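Local structure of KauB (Pseudomonas aeruginosa PAO1, 6B4R) at the interface of chains B and A. The protein catalyses the oxidation of a broad range of aldehydes, aminoaldehydes among them, to the corresponding carboxylic acids, with a nicotinamide nucleotide as electron acceptor. Residues are numbered along the deposited sequence; one frame, centred on the assembly and turned at random. Chains: chain A, KauB; chain B, KauB.

Contact 1: the interface of chains B and A. Residues chain B 246, 250, 471-472; chain A 235, 259-261, 263.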
loop_
_atom_site.group_PDB
_atom_site.type_symbol
_atom_site.label_atom_id
_atom_site.label_comp_id
_atom_site.label_asym_id
_atom_site.label_seq_id
_atom_site.Cartn_x
_atom_site.Cartn_y
_atom_site.Cartn_z
ATOM N N THR B 246 -28.580 -11.394 13.100
ATOM C CA THR B 246 -29.005 -10.304 12.230
ATOM C C THR B 246 -30.001 -9.383 12.931
ATOM O O THR B 246 -29.938 -8.161 12.791
ATOM C CB THR B 246 -29.623 -10.856 10.928
ATOM O OG1 THR B 246 -28.600 -11.493 10.150
ATOM C CG2 THR B 246 -30.252 -9.746 10.105
ATOM N N LYS B 250 -29.254 -5.418 13.679
ATOM C CA LYS B 250 -30.122 -4.363 13.175
ATOM C C LYS B 250 -30.531 -3.428 14.305
ATOM O O LYS B 250 -30.544 -2.209 14.140
ATOM C CB LYS B 250 -31.367 -4.962 12.520
ATOM C CG LYS B 250 -31.141 -5.565 11.146
ATOM C CD LYS B 250 -32.436 -6.148 10.597
ATOM C CE LYS B 250 -32.232 -6.774 9.226
ATOM N NZ LYS B 250 -33.475 -7.434 8.734
ATOM N N LYS B 471 -23.888 -8.002 2.430
ATOM C CA LYS B 471 -25.310 -7.804 2.713
ATOM C C LYS B 471 -25.664 -7.859 4.204
ATOM O O LYS B 471 -25.121 -7.099 5.005
ATOM C CB LYS B 471 -26.154 -8.801 1.912
ATOM C CG LYS B 471 -26.002 -8.647 0.404
ATOM C CD LYS B 471 -26.977 -9.527 -0.364
ATOM C CE LYS B 471 -26.594 -10.993 -0.282
ATOM N NZ LYS B 471 -27.495 -11.843 -1.109
ATOM N N GLN B 472 -26.570 -8.762 4.572
ATOM C CA GLN B 472 -27.055 -8.830 5.947
ATOM C C GLN B 472 -26.200 -9.716 6.851
ATOM O O GLN B 472 -26.586 -10.017 7.979
ATOM C CB GLN B 472 -28.520 -9.278 5.991
ATOM C CG GLN B 472 -29.477 -8.305 5.325
ATOM C CD GLN B 472 -30.919 -8.523 5.741
ATOM O OE1 GLN B 472 -31.194 -8.992 6.845
ATOM N NE2 GLN B 472 -31.848 -8.183 4.856
ATOM N N MET A 235 -35.340 -2.585 0.653
ATOM C CA MET A 235 -34.680 -3.830 1.037
ATOM C C MET A 235 -33.624 -4.309 0.040
ATOM O O MET A 235 -32.881 -5.248 0.328
ATOM C CB MET A 235 -35.719 -4.937 1.258
ATOM C CG MET A 235 -36.659 -4.693 2.431
ATOM S SD MET A 235 -35.810 -4.604 4.024
ATOM C CE MET A 235 -35.210 -6.282 4.199
ATOM N N SER A 259 -34.484 -1.686 8.060
ATOM C CA SER A 259 -34.664 -2.367 6.781
ATOM C C SER A 259 -33.728 -3.560 6.602
ATOM O O SER A 259 -33.948 -4.623 7.177
ATOM C CB SER A 259 -34.504 -1.384 5.618
ATOM O OG SER A 259 -33.239 -0.747 5.645
ATOM N N ASN A 260 -32.686 -3.381 5.796
ATOM C CA ASN A 260 -31.820 -4.495 5.432
ATOM C C ASN A 260 -30.383 -4.342 5.916
ATOM O O ASN A 260 -29.483 -5.011 5.407
ATOM C CB ASN A 260 -31.837 -4.699 3.917
ATOM C CG ASN A 260 -31.224 -3.537 3.167
ATOM O OD1 ASN A 260 -31.094 -2.434 3.700
ATOM N ND2 ASN A 260 -30.846 -3.776 1.917
ATOM N N MET A 261 -30.178 -3.457 6.888
ATOM C CA MET A 261 -28.862 -3.235 7.486
ATOM C C MET A 261 -27.856 -2.748 6.442
ATOM O O MET A 261 -26.672 -3.079 6.500
ATOM C CB MET A 261 -28.363 -4.521 8.153
ATOM C CG MET A 261 -27.492 -4.319 9.374
ATOM S SD MET A 261 -26.687 -5.861 9.847
ATOM C CE MET A 261 -28.064 -6.992 9.769
ATOM N N ARG A 263 -25.253 -0.551 4.248
ATOM C CA ARG A 263 -24.125 0.282 4.649
ATOM C C ARG A 263 -24.498 1.749 4.540
ATOM O O ARG A 263 -25.053 2.184 3.531
ATOM C CB ARG A 263 -22.889 -0.000 3.790
ATOM C CG ARG A 263 -22.283 -1.380 3.984
ATOM C CD ARG A 263 -22.900 -2.394 3.037
ATOM N NE ARG A 263 -22.277 -3.707 3.162
ATOM C CZ ARG A 263 -22.715 -4.667 3.970
ATOM N NH1 ARG A 263 -23.784 -4.461 4.729
ATOM N NH2 ARG A 263 -22.086 -5.832 4.016
#
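A:Arg263 reaches from the start of strand 263-267 to the backbone carbonyl of B:Lys471, its guanidinium NH1 donating a hydrogen bond of 3.0 Å to B:Lys471 O. The carbonyl oxygen sits 30° out of the guanidinium plane, a tilted approach. Arginine suits the place because a long chain with several N-H groups can meet a backbone oxygen on a tight turn; its bend at chi2 (90°) swings the head toward that turn.

Next along chain B, B:Gln472 lays its side chain across A:Asn260 at about a right angle, the two amide planes nearly perpendicular. CG of B:Gln472 lies 3.3 Å from the backbone A:Asn260 O, and its NE2 packs 3.6 Å from A:Asn260 CB, so toward A:Asn260 the amide acts by packing, while its OE1 is turned to B:Lys250 NZ. Farther along, the flexible thioether of A:Met261 bends at chi3 and brings its terminal methyl CE to 3.5 Å from the methyl CG2 of B:Thr246, and CE also touches B:Lys250 CG. The extended lysine runs past this methyl, and its amine NZ makes a weak hydrogen bond to A:Ser259 O.

Behind this shell, B:Gln472 OE1 weakly accepts from B:Lys250 NZ, which may help to hold both groups. A:Asn260 ND2 likewise gives a weak bond to A:Met235 O. The patch probably fits the 259-261 loop of one subunit against helix 246-258 and the 471-473 turn of the other, helping pair the subunits.

Contact 2: the interface of chains B and A. Residues chain B 446, 448-449, 470; chain A 70, 156-158, 489, 491.
The guanidinium of B:Arg449 meets the backbone carbonyl of A:Pro157 end-on, NH1 and NH2 both donating to the one oxygen. NH2 is 3.0 Å from A:Pro157 O and approaches on a lone pair, in the carbonyl plane, whereas NH1 comes nearly along the C=O axis. The oxygen lies almost in the guanidinium plane, which lets both nitrogens point at it. Bends at chi2 and chi3 (both -69°) curl the chain so that the guanidinium lies against the rim of B:Phe470. Arginine suits this place because its planar, multi-donor head can meet a single backbone acceptor with two N-H groups.

B:Phe470 makes the tightly packed part. Its ring takes A:Glu489 CB over one face, 3.7 Å from the centroid and offset toward the rim, while the backbone carbonyl carbon of B:Arg449 sits against the opposite face, also offset toward the rim. The ring's edge is turned to the guanidinium, CE2 standing 3.8 Å above the centre of that group's face. An aromatic ring suits this slot: it is flat enough for both layers, and its rim can support the arginine head.

The arginine's other neighbours are looser. A:Glu156 OE1 forms a long salt bridge of 3.8 Å to B:Arg449 NH1, and the ring atom CZ of A:Phe70 comes no nearer than 4.1 Å to that same nitrogen.

Polar contacts dominate at the end of helix 438-447. A:Glu156 OE2 faces the carbonyl oxygen of B:Lys446, two acceptors whose repulsion the nearby side-chain nitrogen NZ of A:Lys491, if charged, probably eases. That lysine, bent at chi3, forms a 2.6 Å salt bridge from NZ to A:Glu156 OE2 within chain A, on the syn side but 27° out of the carboxylate plane. Its NZ crosses to chain B as well, donating a 2.7 Å hydrogen bond to the backbone B:Leu448 O.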
loop_
_atom_site.group_PDB
_atom_site.type_symbol
_atom_site.label_atom_id
_atom_site.label_comp_id
_atom_site.label_asym_id
_atom_site.label_seq_id
_atom_site.Cartn_x
_atom_site.Cartn_y
_atom_site.Cartn_z
ATOM N N LYS B 446 -15.513 -15.571 -8.027
ATOM C CA LYS B 446 -15.795 -14.165 -8.283
ATOM C C LYS B 446 -17.294 -13.876 -8.335
ATOM O O LYS B 446 -17.720 -12.752 -8.075
ATOM C CB LYS B 446 -15.119 -13.696 -9.573
ATOM C CG LYS B 446 -13.641 -13.405 -9.417
ATOM C CD LYS B 446 -13.200 -12.294 -10.350
ATOM C CE LYS B 446 -13.457 -12.652 -11.803
ATOM N NZ LYS B 446 -12.946 -11.595 -12.725
ATOM N N LEU B 448 -19.676 -15.493 -6.513
ATOM C CA LEU B 448 -20.309 -15.701 -5.212
ATOM C C LEU B 448 -20.232 -14.454 -4.337
ATOM O O LEU B 448 -19.148 -13.938 -4.075
ATOM C CB LEU B 448 -19.661 -16.882 -4.490
ATOM C CG LEU B 448 -19.836 -18.250 -5.151
ATOM C CD1 LEU B 448 -19.014 -19.302 -4.433
ATOM C CD2 LEU B 448 -21.303 -18.639 -5.173
ATOM N N ARG B 449 -21.385 -13.978 -3.877
ATOM C CA ARG B 449 -21.437 -12.778 -3.048
ATOM C C ARG B 449 -21.195 -13.105 -1.577
ATOM O O ARG B 449 -22.129 -13.122 -0.777
ATOM C CB ARG B 449 -22.782 -12.069 -3.223
ATOM C CG ARG B 449 -23.111 -11.726 -4.670
ATOM C CD ARG B 449 -22.190 -10.647 -5.213
ATOM N NE ARG B 449 -22.443 -9.352 -4.587
ATOM C CZ ARG B 449 -21.847 -8.218 -4.941
ATOM N NH1 ARG B 449 -20.952 -8.212 -5.921
ATOM N NH2 ARG B 449 -22.143 -7.088 -4.314
ATOM N N PHE B 470 -21.084 -10.049 3.325
ATOM C CA PHE B 470 -21.789 -9.209 2.366
ATOM C C PHE B 470 -23.207 -9.050 2.883
ATOM O O PHE B 470 -23.672 -9.870 3.677
ATOM C CB PHE B 470 -21.846 -9.881 0.991
ATOM C CG PHE B 470 -20.597 -9.719 0.168
ATOM C CD1 PHE B 470 -19.341 -9.910 0.726
ATOM C CD2 PHE B 470 -20.684 -9.404 -1.179
ATOM C CE1 PHE B 470 -18.193 -9.770 -0.040
ATOM C CE2 PHE B 470 -19.544 -9.264 -1.952
ATOM C CZ PHE B 470 -18.296 -9.450 -1.382
ATOM N N PHE A 70 -27.094 -3.622 -12.983
ATOM C CA PHE A 70 -25.930 -4.163 -12.291
ATOM C C PHE A 70 -25.728 -5.640 -12.622
ATOM O O PHE A 70 -24.607 -6.074 -12.887
ATOM C CB PHE A 70 -26.063 -3.974 -10.775
ATOM C CG PHE A 70 -24.912 -4.548 -9.990
ATOM C CD1 PHE A 70 -23.714 -3.859 -9.881
ATOM C CD2 PHE A 70 -25.031 -5.777 -9.356
ATOM C CE1 PHE A 70 -22.654 -4.384 -9.163
ATOM C CE2 PHE A 70 -23.974 -6.309 -8.634
ATOM C CZ PHE A 70 -22.785 -5.610 -8.536
ATOM N N GLU A 156 -15.019 -5.909 -4.699
ATOM C CA GLU A 156 -16.110 -5.998 -5.661
ATOM C C GLU A 156 -17.134 -4.909 -5.378
ATOM O O GLU A 156 -17.358 -4.557 -4.221
ATOM C CB GLU A 156 -16.783 -7.370 -5.573
ATOM C CG GLU A 156 -15.835 -8.538 -5.781
ATOM C CD GLU A 156 -16.539 -9.878 -5.708
ATOM O OE1 GLU A 156 -17.685 -9.922 -5.212
ATOM O OE2 GLU A 156 -15.946 -10.886 -6.154
ATOM N N PRO A 157 -17.761 -4.369 -6.435
ATOM C CA PRO A 157 -18.824 -3.370 -6.272
ATOM C C PRO A 157 -19.984 -3.908 -5.432
ATOM O O PRO A 157 -20.314 -5.086 -5.538
ATOM C CB PRO A 157 -19.280 -3.101 -7.715
ATOM C CG PRO A 157 -18.780 -4.279 -8.516
ATOM C CD PRO A 157 -17.500 -4.677 -7.852
ATOM N N VAL A 158 -20.580 -3.054 -4.603
ATOM C CA VAL A 158 -21.664 -3.475 -3.717
ATOM C C VAL A 158 -22.966 -3.751 -4.466
ATOM O O VAL A 158 -23.751 -4.607 -4.057
ATOM C CB VAL A 158 -21.930 -2.447 -2.595
ATOM C CG1 VAL A 158 -20.810 -2.472 -1.568
ATOM C CG2 VAL A 158 -22.097 -1.050 -3.174
ATOM N N GLU A 489 -16.969 -4.140 -1.561
ATOM C CA GLU A 489 -16.902 -5.130 -0.498
ATOM C C GLU A 489 -15.603 -5.915 -0.623
ATOM O O GLU A 489 -15.145 -6.201 -1.731
ATOM C CB GLU A 489 -18.087 -6.095 -0.583
ATOM C CG GLU A 489 -19.421 -5.519 -0.141
ATOM C CD GLU A 489 -19.542 -5.398 1.366
ATOM O OE1 GLU A 489 -18.631 -5.864 2.083
ATOM O OE2 GLU A 489 -20.554 -4.839 1.836
ATOM N N LYS A 491 -13.414 -9.286 -0.412
ATOM C CA LYS A 491 -13.563 -10.730 -0.512
ATOM C C LYS A 491 -12.222 -11.416 -0.305
ATOM O O LYS A 491 -11.234 -11.070 -0.951
ATOM C CB LYS A 491 -14.144 -11.122 -1.869
ATOM C CG LYS A 491 -14.132 -12.620 -2.123
ATOM C CD LYS A 491 -14.705 -12.962 -3.485
ATOM C CE LYS A 491 -16.200 -12.721 -3.526
ATOM N NZ LYS A 491 -16.768 -13.039 -4.865
#

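The C-alpha centres of contact 1 and contact 2 lie about 15 Å apart along one continuous subunit boundary. Chain B joins them directly: B:Phe470, used in contact 2, is followed at once by B:Lys471 and B:Gln472 of contact 1. Chain A contributes chiefly loop 259-261 and the start of strand 263-267 to the first, and strands 149-157 and 488-496 to the second. Such strands mediate oligomerisation in aldehyde dehydrogenases, so the pairing is probably biological. Strand 263-267 ends at the predicted catalytic A:Glu267, about 19 Å from the centre of contact 1; the structure alone shows no coupling between them.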